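Local coordinates for putative antioxidant defense protein Mlr4105 (Mesorhizobium loti, PDB 3C1L) that probably has peroxiredoxin activity in antioxidant defence, as an all-helical member of the AhpD-like clan, at residues 75-80 with 160-165; 92-97 with 105-110. All coordinates share one frame; numbering follows the deposited sequence.

Interaction 1. Residues 75-80 with 160-165; sequences VAVSSI and STAAFF
Val77 packs with both its methyls against the turn between Ala162 and Phe165, where two helix segments run roughly the same way at 36° to each other, their axes 9.2 Å apart. The valine branches share the work. CG1, anti to the backbone N (chi1 168°), reaches Phe165 CB at 4.0 Å, whereas CG2 lies 4.1 Å from both CA and CB of Ala162. The small alanine lets the chains come within 6.5 Å, measured from Val77 CA to Ala162 CA.

Looser is the flank where Ser78 OG stands 4.2 Å from Phe165 CD1, approaching the ring obliquely and making no hydrogen bond to it; this hydroxyl is engaged instead with Ala74 O and Asn169 ND2. Replacing Val77 with an alanine removes both methyls, which is likely to open a gap beside Ala162 and the CB of Phe165.

The Phe165 ring leads away to meet His90 edge-to-face on helix 84-98, at whose start a Cys-X-X-Cys sequence, followed by this histidine, matches the pattern of AhpD-like redox sites. Helix 118-132 borders Val77 and Ala162 through Thr131 and Ala127, while helix 45-60 meets Phe165 through Met59.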
# COMPACT_ATOMS: atom_id res chain seq x y z
N VAL B 75 -6.14 21.25 2.26
CA VAL B 75 -6.27 20.50 3.50
C VAL B 75 -6.55 18.98 3.29
O VAL B 75 -6.06 18.15 4.06
CB VAL B 75 -7.34 21.13 4.41
CG1 VAL B 75 -7.49 20.28 5.66
CG2 VAL B 75 -6.98 22.62 4.79
N ALA B 76 -7.38 18.61 2.32
CA ALA B 76 -7.64 17.20 2.04
C ALA B 76 -6.39 16.46 1.63
O ALA B 76 -6.12 15.34 2.11
CB ALA B 76 -8.73 17.03 1.00
N VAL B 77 -5.59 17.09 0.76
CA VAL B 77 -4.34 16.52 0.34
C VAL B 77 -3.33 16.42 1.51
O VAL B 77 -2.73 15.40 1.71
CB VAL B 77 -3.69 17.36 -0.75
CG1 VAL B 77 -2.20 16.89 -0.97
CG2 VAL B 77 -4.53 17.33 -1.98
N SER B 78 -3.20 17.50 2.27
CA SER B 78 -2.36 17.57 3.47
C SER B 78 -2.74 16.58 4.57
O SER B 78 -1.86 16.12 5.34
CB SER B 78 -2.43 19.00 4.04
OG SER B 78 -1.91 19.95 3.14
N SER B 79 -4.03 16.24 4.64
CA SER B 79 -4.54 15.22 5.55
C SER B 79 -4.08 13.81 5.18
O SER B 79 -3.61 13.04 5.99
CB SER B 79 -6.07 15.22 5.53
OG SER B 79 -6.52 14.36 6.55
N ILE B 80 -4.16 13.51 3.90
CA ILE B 80 -3.64 12.23 3.37
C ILE B 80 -2.14 12.08 3.63
O ILE B 80 -1.70 10.99 3.98
CB ILE B 80 -3.94 12.15 1.88
CG1 ILE B 80 -5.45 12.06 1.66
CG2 ILE B 80 -3.35 10.93 1.26
CD1 ILE B 80 -5.87 12.35 0.25
N SER B 160 -3.95 21.42 -10.42
CA SER B 160 -2.84 22.29 -10.00
C SER B 160 -2.77 22.52 -8.51
O SER B 160 -1.69 22.58 -7.91
CB SER B 160 -2.96 23.66 -10.66
OG SER B 160 -2.56 23.61 -12.01
N THR B 161 -3.94 22.69 -7.91
CA THR B 161 -4.03 22.97 -6.50
C THR B 161 -3.59 21.72 -5.78
O THR B 161 -2.75 21.79 -4.89
CB THR B 161 -5.46 23.46 -6.05
OG1 THR B 161 -5.88 24.61 -6.84
CG2 THR B 161 -5.41 23.83 -4.59
N ALA B 162 -4.15 20.58 -6.19
CA ALA B 162 -3.85 19.31 -5.53
C ALA B 162 -2.34 18.93 -5.71
O ALA B 162 -1.67 18.59 -4.74
CB ALA B 162 -4.87 18.20 -6.00
N ALA B 163 -1.84 19.14 -6.91
CA ALA B 163 -0.42 18.94 -7.26
C ALA B 163 0.53 19.76 -6.39
O ALA B 163 1.49 19.23 -5.85
CB ALA B 163 -0.20 19.27 -8.76
N PHE B 164 0.24 21.06 -6.27
CA PHE B 164 1.06 22.01 -5.52
C PHE B 164 1.22 21.63 -4.09
O PHE B 164 2.29 21.77 -3.54
CB PHE B 164 0.40 23.40 -5.57
CG PHE B 164 1.17 24.46 -4.89
CD1 PHE B 164 2.21 25.09 -5.54
CD2 PHE B 164 0.83 24.86 -3.61
CE1 PHE B 164 2.93 26.12 -4.88
CE2 PHE B 164 1.55 25.88 -2.96
CZ PHE B 164 2.58 26.50 -3.58
N PHE B 165 0.15 21.10 -3.51
CA PHE B 165 0.19 20.62 -2.12
C PHE B 165 0.92 19.34 -1.87
O PHE B 165 1.53 19.15 -0.82
CB PHE B 165 -1.19 20.72 -1.47
CG PHE B 165 -1.49 22.15 -1.06
CD1 PHE B 165 -0.95 22.66 0.09
CD2 PHE B 165 -2.08 23.01 -1.93
CE1 PHE B 165 -1.12 23.97 0.43
CE2 PHE B 165 -2.27 24.32 -1.61
CZ PHE B 165 -1.78 24.81 -0.41

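Interaction 2. Residues 92-97 with 105-110; sequences AAVRQL and EMLVMN
Val94 with Leu107, and Arg95 with Glu105, form a two-part contact, one apolar and one electrostatic, between the successive helices 84-98 and 101-109. The backbones stay well separated: Val94 CA and Leu107 CA are 8.4 Å apart, so the side chains must span the gap.

On the apolar side both methyls of Val94 converge on a single branch of Leu107. CG1 comes within 3.6 Å of Leu107 CD2, and CG2 lies 3.9 Å from the same atom. The two side chains meet at a slant, the leucine methyl resting against the fork of the valine. Helix 67-80 borders this pair, with Glu71 touching Val94 and Met72 touching Leu107.

The polar half is more distant. Arg95 NH1 and Glu105 OE2 are 4.1 Å apart, too far for a salt bridge, and the guanidinium and carboxylate planes are turned 75° from each other. The oxygen stands off the plane of the guanidinium, so the attraction is one of charge rather than a directed bond. A bend at chi3 (-61°) folds the arginine back over its own helix, where Ala92 CA lies 3.2 Å above the guanidinium plane, offset toward its rim, while a bend at chi2 (-69°) turns the glutamate's carboxylate toward the Arg95 side.

Direct partners of these ends come from the C-terminal tail. Arg95 NH2 donates to Met186 O and NE makes a weak bond to Ala187 O. Glu105 OE2 pairs with Arg188 of its own chain, and OE1 with Arg188 of a neighbouring subunit.

The carboxylate is thus bridged by Arg188 of two chains, with Arg95 close enough only for its charge to be felt. Such surroundings would favour an ionised Glu105, whose negative charge probably offsets the closeness of Arg95 and Arg188 and ties the chain terminus and the subunit interface to this helix pair.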
# COMPACT_ATOMS: atom_id res chain seq x y z
N ALA B 92 -6.54 26.53 9.42
CA ALA B 92 -6.89 27.90 9.91
C ALA B 92 -7.55 28.74 8.82
O ALA B 92 -8.46 29.45 9.11
CB ALA B 92 -5.65 28.60 10.45
N ALA B 93 -7.10 28.61 7.59
CA ALA B 93 -7.72 29.30 6.44
C ALA B 93 -9.15 28.79 6.14
O ALA B 93 -10.07 29.57 5.87
CB ALA B 93 -6.77 29.18 5.19
N VAL B 94 -9.37 27.49 6.24
CA VAL B 94 -10.71 26.91 6.08
C VAL B 94 -11.71 27.38 7.19
O VAL B 94 -12.82 27.76 6.88
CB VAL B 94 -10.62 25.35 5.99
CG1 VAL B 94 -11.93 24.67 6.40
CG2 VAL B 94 -10.16 24.90 4.58
N ARG B 95 -11.30 27.37 8.46
CA ARG B 95 -12.07 27.90 9.56
C ARG B 95 -12.36 29.40 9.38
O ARG B 95 -13.43 29.88 9.70
CB ARG B 95 -11.29 27.76 10.88
CG ARG B 95 -11.03 26.34 11.33
CD ARG B 95 -10.69 26.28 12.80
NE ARG B 95 -9.49 27.03 13.13
CZ ARG B 95 -8.25 26.60 12.91
NH1 ARG B 95 -8.04 25.41 12.36
NH2 ARG B 95 -7.22 27.37 13.25
N GLN B 96 -11.37 30.12 8.89
CA GLN B 96 -11.51 31.56 8.65
C GLN B 96 -12.52 31.84 7.51
O GLN B 96 -13.51 32.55 7.70
CB GLN B 96 -10.15 32.13 8.34
CG GLN B 96 -10.13 33.60 8.10
CD GLN B 96 -9.68 34.33 9.32
OE1 GLN B 96 -8.47 34.55 9.49
NE2 GLN B 96 -10.62 34.63 10.23
N LEU B 97 -12.27 31.25 6.34
CA LEU B 97 -13.08 31.51 5.14
C LEU B 97 -14.55 31.03 5.25
O LEU B 97 -15.44 31.71 4.78
CB LEU B 97 -12.42 30.89 3.88
CG LEU B 97 -11.10 31.48 3.39
CD1 LEU B 97 -10.47 30.62 2.26
CD2 LEU B 97 -11.29 32.87 2.93
N GLU B 105 -12.07 21.37 11.08
CA GLU B 105 -11.68 20.14 11.75
C GLU B 105 -12.02 18.91 10.89
O GLU B 105 -11.18 18.04 10.75
CB GLU B 105 -12.28 20.07 13.15
CG GLU B 105 -11.82 21.24 14.06
CD GLU B 105 -10.33 21.18 14.45
OE1 GLU B 105 -9.96 20.45 15.41
OE2 GLU B 105 -9.52 21.88 13.80
N MSE B 106 -13.19 18.86 10.28
CA MSE B 106 -13.55 17.73 9.39
C MSE B 106 -12.63 17.56 8.20
O MSE B 106 -12.29 16.42 7.84
CB MSE B 106 -14.97 17.86 8.88
CG MSE B 106 -15.99 17.73 9.98
SE MSE B 106 -17.81 18.12 9.45
CE MSE B 106 -18.69 17.59 11.09
N LEU B 107 -12.23 18.65 7.58
CA LEU B 107 -11.33 18.54 6.44
C LEU B 107 -9.95 18.02 6.87
O LEU B 107 -9.31 17.23 6.15
CB LEU B 107 -11.22 19.88 5.75
CG LEU B 107 -12.28 20.17 4.68
CD1 LEU B 107 -13.67 19.62 5.00
CD2 LEU B 107 -12.30 21.64 4.58
N VAL B 108 -9.48 18.48 8.03
CA VAL B 108 -8.18 18.02 8.59
C VAL B 108 -8.27 16.52 8.92
O VAL B 108 -7.32 15.76 8.71
CB VAL B 108 -7.75 18.86 9.85
CG1 VAL B 108 -6.52 18.26 10.52
CG2 VAL B 108 -7.53 20.36 9.48
N MSE B 109 -9.43 16.08 9.42
CA MSE B 109 -9.57 14.72 9.96
C MSE B 109 -10.07 13.73 8.91
O MSE B 109 -9.48 12.68 8.73
CB MSE B 109 -10.50 14.74 11.16
CG MSE B 109 -9.92 15.50 12.36
SE MSE B 109 -11.17 15.95 13.73
CE MSE B 109 -9.96 16.61 15.10
N ASN B 110 -11.17 14.06 8.24
CA ASN B 110 -11.77 13.22 7.21
C ASN B 110 -12.92 13.96 6.64
O ASN B 110 -13.98 14.10 7.26
CB ASN B 110 -12.28 11.88 7.78
CG ASN B 110 -12.52 10.85 6.71
OD1 ASN B 110 -12.98 11.15 5.61
ND2 ASN B 110 -12.24 9.59 7.06

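Overall arrangement
Followed from the N terminus, the chain first reaches 75-80, at the end of helix 67-80, and then 92-97 on the next helix. After a short turn, 105-110 comes back beside 92-97 and interaction 2 closes a small local loop. Only much later does 160-165, within the long helix 152-175, return to 75-80, so interaction 1 closes a loop of 79 residues with interaction 2 nested inside it. Their centres are about 13 Å apart, yet they touch: Ser79 OG makes a probable hydrogen bond of 2.7 Å to Val108 O, and Val75 packs against the backbone at Leu107. Helix 67-80 thereby joins the long C-terminal helix to the 84-109 helix pair.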